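Local coordinates for protein homoaconitase small subunit (Methanocaldococcus jannaschii, PDB 2PKP) that acts with its large-subunit partner as a hydro-lyase that interconverts homocitrate, cis-homoaconitate and homoisocitrate in 2-oxosuberate biosynthesis, at residues A88-F91 and Y92-A95; I125-T128 and N129-K132. All coordinates share one frame; numbering follows the deposited sequence.

Contact 1 of 2, residues A88-F91 and Y92-A95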
ATOM      1  N   ALA A  88     -21.712   3.296  -7.504  1.00 21.33           N
ATOM      2  CA  ALA A  88     -22.855   2.399  -7.480  1.00 22.25           C
ATOM      3  C   ALA A  88     -22.851   1.843  -6.053  1.00 21.43           C
ATOM      4  O   ALA A  88     -21.790   1.551  -5.488  1.00 18.47           O
ATOM      5  CB  ALA A  88     -22.674   1.273  -8.497  1.00 19.40           C
ATOM      6  N   ARG A  89     -24.034   1.716  -5.469  1.00 24.75           N
ATOM      7  CA  ARG A  89     -24.175   1.228  -4.103  1.00 27.71           C
ATOM      8  C   ARG A  89     -23.467  -0.090  -3.819  1.00 25.46           C
ATOM      9  O   ARG A  89     -22.716  -0.193  -2.854  1.00 24.01           O
ATOM     10  CB  ARG A  89     -25.661   1.088  -3.754  1.00 35.01           C
ATOM     11  CG  ARG A  89     -26.458   2.375  -3.921  1.00 44.48           C
ATOM     12  CD  ARG A  89     -27.945   2.203  -3.590  1.00 52.52           C
ATOM     13  NE  ARG A  89     -28.189   1.864  -2.188  1.00 59.88           N
ATOM     14  CZ  ARG A  89     -28.156   0.629  -1.693  1.00 65.25           C
ATOM     15  NH1 ARG A  89     -27.893  -0.405  -2.482  1.00 68.05           N
ATOM     16  NH2 ARG A  89     -28.394   0.425  -0.402  1.00 66.78           N
ATOM     17  N   ILE A  90     -23.706  -1.094  -4.655  1.00 25.15           N
ATOM     18  CA  ILE A  90     -23.102  -2.401  -4.448  1.00 25.81           C
ATOM     19  C   ILE A  90     -21.583  -2.364  -4.549  1.00 25.92           C
ATOM     20  O   ILE A  90     -20.887  -2.960  -3.728  1.00 24.75           O
ATOM     21  CB  ILE A  90     -23.668  -3.429  -5.447  1.00 27.20           C
ATOM     22  CG1 ILE A  90     -25.166  -3.624  -5.180  1.00 29.88           C
ATOM     23  CG2 ILE A  90     -22.924  -4.756  -5.316  1.00 28.06           C
ATOM     24  CD1 ILE A  90     -25.848  -4.616  -6.113  1.00 30.17           C
ATOM     25  N   PHE A  91     -21.068  -1.659  -5.551  1.00 24.34           N
ATOM     26  CA  PHE A  91     -19.625  -1.559  -5.721  1.00 21.84           C
ATOM     27  C   PHE A  91     -19.001  -0.950  -4.469  1.00 19.86           C
ATOM     28  O   PHE A  91     -17.998  -1.441  -3.960  1.00 18.16           O
ATOM     29  CB  PHE A  91     -19.282  -0.680  -6.925  1.00 20.55           C
ATOM     30  CG  PHE A  91     -17.806  -0.451  -7.098  1.00 18.57           C
ATOM     31  CD1 PHE A  91     -17.030  -1.352  -7.820  1.00 16.99           C
ATOM     32  CD2 PHE A  91     -17.183   0.640  -6.495  1.00 18.34           C
ATOM     33  CE1 PHE A  91     -15.649  -1.173  -7.943  1.00 17.27           C
ATOM     34  CE2 PHE A  91     -15.799   0.831  -6.610  1.00 18.28           C
ATOM     35  CZ  PHE A  91     -15.033  -0.082  -7.337  1.00 17.47           C
ATOM     36  N   TYR A  92     -19.612   0.127  -3.984  1.00 21.66           N
ATOM     37  CA  TYR A  92     -19.128   0.833  -2.803  1.00 21.26           C
ATOM     38  C   TYR A  92     -18.949  -0.125  -1.631  1.00 23.95           C
ATOM     39  O   TYR A  92     -17.919  -0.120  -0.953  1.00 21.20           O
ATOM     40  CB  TYR A  92     -20.118   1.931  -2.416  1.00 21.35           C
ATOM     41  CG  TYR A  92     -19.604   2.868  -1.350  1.00 25.73           C
ATOM     42  CD1 TYR A  92     -18.926   4.039  -1.693  1.00 25.49           C
ATOM     43  CD2 TYR A  92     -19.782   2.580   0.001  1.00 27.74           C
ATOM     44  CE1 TYR A  92     -18.442   4.896  -0.724  1.00 28.81           C
ATOM     45  CE2 TYR A  92     -19.299   3.433   0.985  1.00 32.19           C
ATOM     46  CZ  TYR A  92     -18.630   4.588   0.617  1.00 33.06           C
ATOM     47  OH  TYR A  92     -18.148   5.438   1.588  1.00 37.06           O
ATOM     48  N   ARG A  93     -19.969  -0.944  -1.401  1.00 25.42           N
ATOM     49  CA  ARG A  93     -19.951  -1.906  -0.312  1.00 28.04           C
ATOM     50  C   ARG A  93     -18.830  -2.923  -0.504  1.00 24.86           C
ATOM     51  O   ARG A  93     -18.065  -3.195   0.427  1.00 23.15           O
ATOM     52  CB  ARG A  93     -21.305  -2.620  -0.231  1.00 34.33           C
ATOM     53  CG  ARG A  93     -21.393  -3.676   0.859  1.00 42.48           C
ATOM     54  CD  ARG A  93     -22.763  -4.342   0.879  1.00 51.13           C
ATOM     55  NE  ARG A  93     -23.015  -5.173  -0.298  1.00 58.50           N
ATOM     56  CZ  ARG A  93     -22.335  -6.277  -0.593  1.00 63.08           C
ATOM     57  NH1 ARG A  93     -21.355  -6.685   0.201  1.00 66.54           N
ATOM     58  NH2 ARG A  93     -22.643  -6.980  -1.677  1.00 64.35           N
ATOM     59  N   ASN A  94     -18.731  -3.479  -1.708  1.00 22.79           N
ATOM     60  CA  ASN A  94     -17.690  -4.461  -2.000  1.00 21.30           C
ATOM     61  C   ASN A  94     -16.306  -3.857  -1.824  1.00 19.00           C
ATOM     62  O   ASN A  94     -15.401  -4.502  -1.292  1.00 21.23           O
ATOM     63  CB  ASN A  94     -17.836  -5.004  -3.426  1.00 23.91           C
ATOM     64  CG  ASN A  94     -19.068  -5.878  -3.595  1.00 28.28           C
ATOM     65  OD1 ASN A  94     -19.601  -6.412  -2.620  1.00 29.79           O
ATOM     66  ND2 ASN A  94     -19.517  -6.039  -4.835  1.00 26.16           N
ATOM     67  N   ALA A  95     -16.145  -2.616  -2.271  1.00 17.68           N
ATOM     68  CA  ALA A  95     -14.860  -1.940  -2.155  1.00 18.69           C
ATOM     69  C   ALA A  95     -14.449  -1.861  -0.686  1.00 17.87           C
ATOM     70  O   ALA A  95     -13.330  -2.222  -0.324  1.00 16.92           O
ATOM     71  CB  ALA A  95     -14.946  -0.541  -2.752  1.00 14.83           C
TER

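Contact 2 of 2, residues I125-T128 and N129-K132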
ATOM      1  N   ILE A 125      -7.741  16.473  -1.804  1.00 12.61           N
ATOM      2  CA  ILE A 125      -6.966  15.819  -2.838  1.00 11.65           C
ATOM      3  C   ILE A 125      -6.133  16.921  -3.446  1.00 12.74           C
ATOM      4  O   ILE A 125      -6.676  17.873  -3.993  1.00 10.86           O
ATOM      5  CB  ILE A 125      -7.855  15.232  -3.943  1.00 12.44           C
ATOM      6  CG1 ILE A 125      -8.735  14.115  -3.376  1.00 12.55           C
ATOM      7  CG2 ILE A 125      -6.978  14.735  -5.086  1.00  9.57           C
ATOM      8  CD1 ILE A 125      -9.823  13.654  -4.319  1.00 12.86           C
ATOM      9  N   VAL A 126      -4.819  16.814  -3.314  1.00 11.55           N
ATOM     10  CA  VAL A 126      -3.934  17.807  -3.894  1.00 13.15           C
ATOM     11  C   VAL A 126      -3.553  17.317  -5.288  1.00 14.97           C
ATOM     12  O   VAL A 126      -3.065  16.198  -5.448  1.00 15.12           O
ATOM     13  CB  VAL A 126      -2.637  17.980  -3.053  1.00 14.82           C
ATOM     14  CG1 VAL A 126      -1.771  19.082  -3.645  1.00 15.46           C
ATOM     15  CG2 VAL A 126      -2.986  18.297  -1.615  1.00 14.01           C
ATOM     16  N   ILE A 127      -3.803  18.147  -6.294  1.00 15.54           N
ATOM     17  CA  ILE A 127      -3.455  17.828  -7.672  1.00 16.99           C
ATOM     18  C   ILE A 127      -2.160  18.608  -7.842  1.00 18.78           C
ATOM     19  O   ILE A 127      -2.150  19.743  -8.325  1.00 17.28           O
ATOM     20  CB  ILE A 127      -4.542  18.334  -8.641  1.00 19.55           C
ATOM     21  CG1 ILE A 127      -5.917  17.868  -8.142  1.00 18.75           C
ATOM     22  CG2 ILE A 127      -4.279  17.798 -10.044  1.00 17.90           C
ATOM     23  CD1 ILE A 127      -7.082  18.366  -8.960  1.00 27.06           C
ATOM     24  N   THR A 128      -1.073  17.977  -7.407  1.00 18.18           N
ATOM     25  CA  THR A 128       0.253  18.576  -7.403  1.00 19.90           C
ATOM     26  C   THR A 128       0.727  19.266  -8.670  1.00 21.57           C
ATOM     27  O   THR A 128       1.269  20.361  -8.596  1.00 20.03           O
ATOM     28  CB  THR A 128       1.315  17.539  -6.970  1.00 22.18           C
ATOM     29  OG1 THR A 128       1.423  16.515  -7.965  1.00 24.58           O
ATOM     30  CG2 THR A 128       0.915  16.901  -5.636  1.00 21.72           C
ATOM     31  N   ASN A 129       0.529  18.648  -9.830  1.00 19.30           N
ATOM     32  CA  ASN A 129       0.979  19.263 -11.076  1.00 20.10           C
ATOM     33  C   ASN A 129       0.071  20.397 -11.575  1.00 20.87           C
ATOM     34  O   ASN A 129       0.372  21.046 -12.582  1.00 19.03           O
ATOM     35  CB  ASN A 129       1.125  18.193 -12.165  1.00 19.81           C
ATOM     36  CG  ASN A 129      -0.172  17.434 -12.416  1.00 21.72           C
ATOM     37  OD1 ASN A 129      -0.736  16.826 -11.504  1.00 15.59           O
ATOM     38  ND2 ASN A 129      -0.652  17.473 -13.656  1.00 15.77           N
ATOM     39  N   LYS A 130      -1.032  20.652 -10.874  1.00 19.41           N
ATOM     40  CA  LYS A 130      -1.948  21.712 -11.292  1.00 17.80           C
ATOM     41  C   LYS A 130      -2.091  22.826 -10.250  1.00 18.36           C
ATOM     42  O   LYS A 130      -2.927  23.716 -10.390  1.00 16.17           O
ATOM     43  CB  LYS A 130      -3.329  21.120 -11.601  1.00 21.11           C
ATOM     44  CG  LYS A 130      -3.382  20.198 -12.821  1.00 21.36           C
ATOM     45  CD  LYS A 130      -3.048  20.953 -14.106  1.00 28.11           C
ATOM     46  CE  LYS A 130      -3.716  20.323 -15.336  1.00 32.59           C
ATOM     47  NZ  LYS A 130      -3.283  18.928 -15.615  1.00 33.19           N
ATOM     48  N   ASN A 131      -1.272  22.771  -9.206  1.00 18.01           N
ATOM     49  CA  ASN A 131      -1.313  23.769  -8.146  1.00 18.95           C
ATOM     50  C   ASN A 131      -2.714  24.051  -7.613  1.00 19.14           C
ATOM     51  O   ASN A 131      -3.142  25.202  -7.527  1.00 15.43           O
ATOM     52  CB  ASN A 131      -0.672  25.078  -8.612  1.00 20.95           C
ATOM     53  CG  ASN A 131       0.824  24.966  -8.742  1.00 26.43           C
ATOM     54  OD1 ASN A 131       1.485  24.366  -7.891  1.00 30.86           O
ATOM     55  ND2 ASN A 131       1.374  25.546  -9.800  1.00 30.86           N
ATOM     56  N   LYS A 132      -3.431  22.991  -7.268  1.00 16.80           N
ATOM     57  CA  LYS A 132      -4.756  23.147  -6.709  1.00 17.13           C
ATOM     58  C   LYS A 132      -5.126  21.952  -5.842  1.00 15.91           C
ATOM     59  O   LYS A 132      -4.597  20.852  -6.005  1.00 12.83           O
ATOM     60  CB  LYS A 132      -5.801  23.358  -7.806  1.00 16.08           C
ATOM     61  CG  LYS A 132      -5.967  22.228  -8.803  1.00 19.59           C
ATOM     62  CD  LYS A 132      -7.149  22.548  -9.723  1.00 22.93           C
ATOM     63  CE  LYS A 132      -7.402  21.463 -10.743  1.00 20.74           C
ATOM     64  NZ  LYS A 132      -8.584  21.807 -11.583  1.00 17.22           N
TER

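Contact 1 of 2, residues A88-F91 and Y92-A95
Ala88, the N-cap residue, accepts the first in a run of i to i+4 backbone hydrogen bonds: its O takes Tyr92 N at 3.0 Å, in a nearly straight bond (165° at the hydrogen). Arg89 follows with its O bonded to Arg93 N at 3.2 Å, the donor standing somewhat tilted from the carbonyl plane. The same Arg89 O is touched by Tyr92 CB at 3.4 Å, whereas the phenol ring leads away from this turn and reaches Glu143 with a weak hydroxyl hydrogen bond. The Ile90 side chain lies alongside that of Asn94, both pointing the same way, and its CG2 meets Asn94 ND2 at 3.7 Å. With chi1 at -69°, the Asn94 amide folds back over the preceding turn, so that CG lies 3.4 Å from Ile90 O, the same oxygen that accepts the Asn94 N hydrogen bond at 3.0 Å. These turns open the helix of a beta-alpha-beta crossover, coming after strand 81-84 and leading into strand 101-104 of the aconitase swivel-type domain. Phe91 O receives Ala95 N at 2.8 Å, while the Phe91 ring, swung anti to the backbone N (chi1 176°), leans outward and partly forward until CE2 meets Ala95 CB at 4.2 Å. Beyond this turn the ring packs on Val71 and Ile74 of helix 68-75 and makes an edge-to-face contact with Phe61. Replacing Phe91 with an alanine would probably open a gap between this helix and helix 68-75 and deprive the Ala95 methyl and the Phe61 ring of their shared aromatic neighbour.

Contact 2 of 2, residues I125-T128 and N129-K132
The backbone of 125-132 folds back as a beta-hairpin. Ile127 and Lys132 form an antiparallel hydrogen-bonded pair, with Ile127 N giving its hydrogen to Lys132 O at 2.8 Å, and residues 128-131 make the loop between them. Thr128 and Asn129 hold the corner positions of a type I turn closed by Lys130 N on Ile127 O at 2.9 Å, the donor lying above the carbonyl plane (46° out of it). Asn131, in the left-handed helical region, then brings the chain back to Lys132. The Ile127 side chain meets both lysines. Its CD1 touches Lys132 CE at 3.6 Å, the two side chains running alongside each other, with Lys132 fully extended beyond CG; its CG2 meets Lys130 CG at 3.8 Å, where the side chains pass at a slant to each other. Both lysines thus lend aliphatic carbons to the isoleucine and carry their ammonium groups onward, Lys132 to a salt bridge with Glu109 and Lys130 to one with Asp114. Asn129 also bonds Asp114 through ND2, and it reaches Ile115 N through OD1. Thr128 OG1 bonds Ile115 O, so the turn is tied to the start of strand 115-119, which lies beside strand 124-127 in the sheet; strand 132-135 flanks strand 124-127 on its other side.

Overall arrangement
Contact 1 comes first along the chain and is complete before contact 2 begins. Their centres lie 27 Å apart on opposite sides of the chain's centre, and their nearest atoms, about 13 Å from each other, do not touch. A single mixed sheet relates them. The helix of contact 1 connects 81-84 with 101-104, parallel strands at one end of the sheet, whereas contact 2 turns the chain from 124-127 into 132-135, the outermost strand at the other end. Residues 88-95 therefore belong to the beta-alpha-beta part, where the Ala88 side chain is about 7 Å from the zinc ion bound by Asp13 and Cys63; residues 125-132 form the turn of a peripheral hairpin, away from that site and from Arg26, critical for substrate specificity.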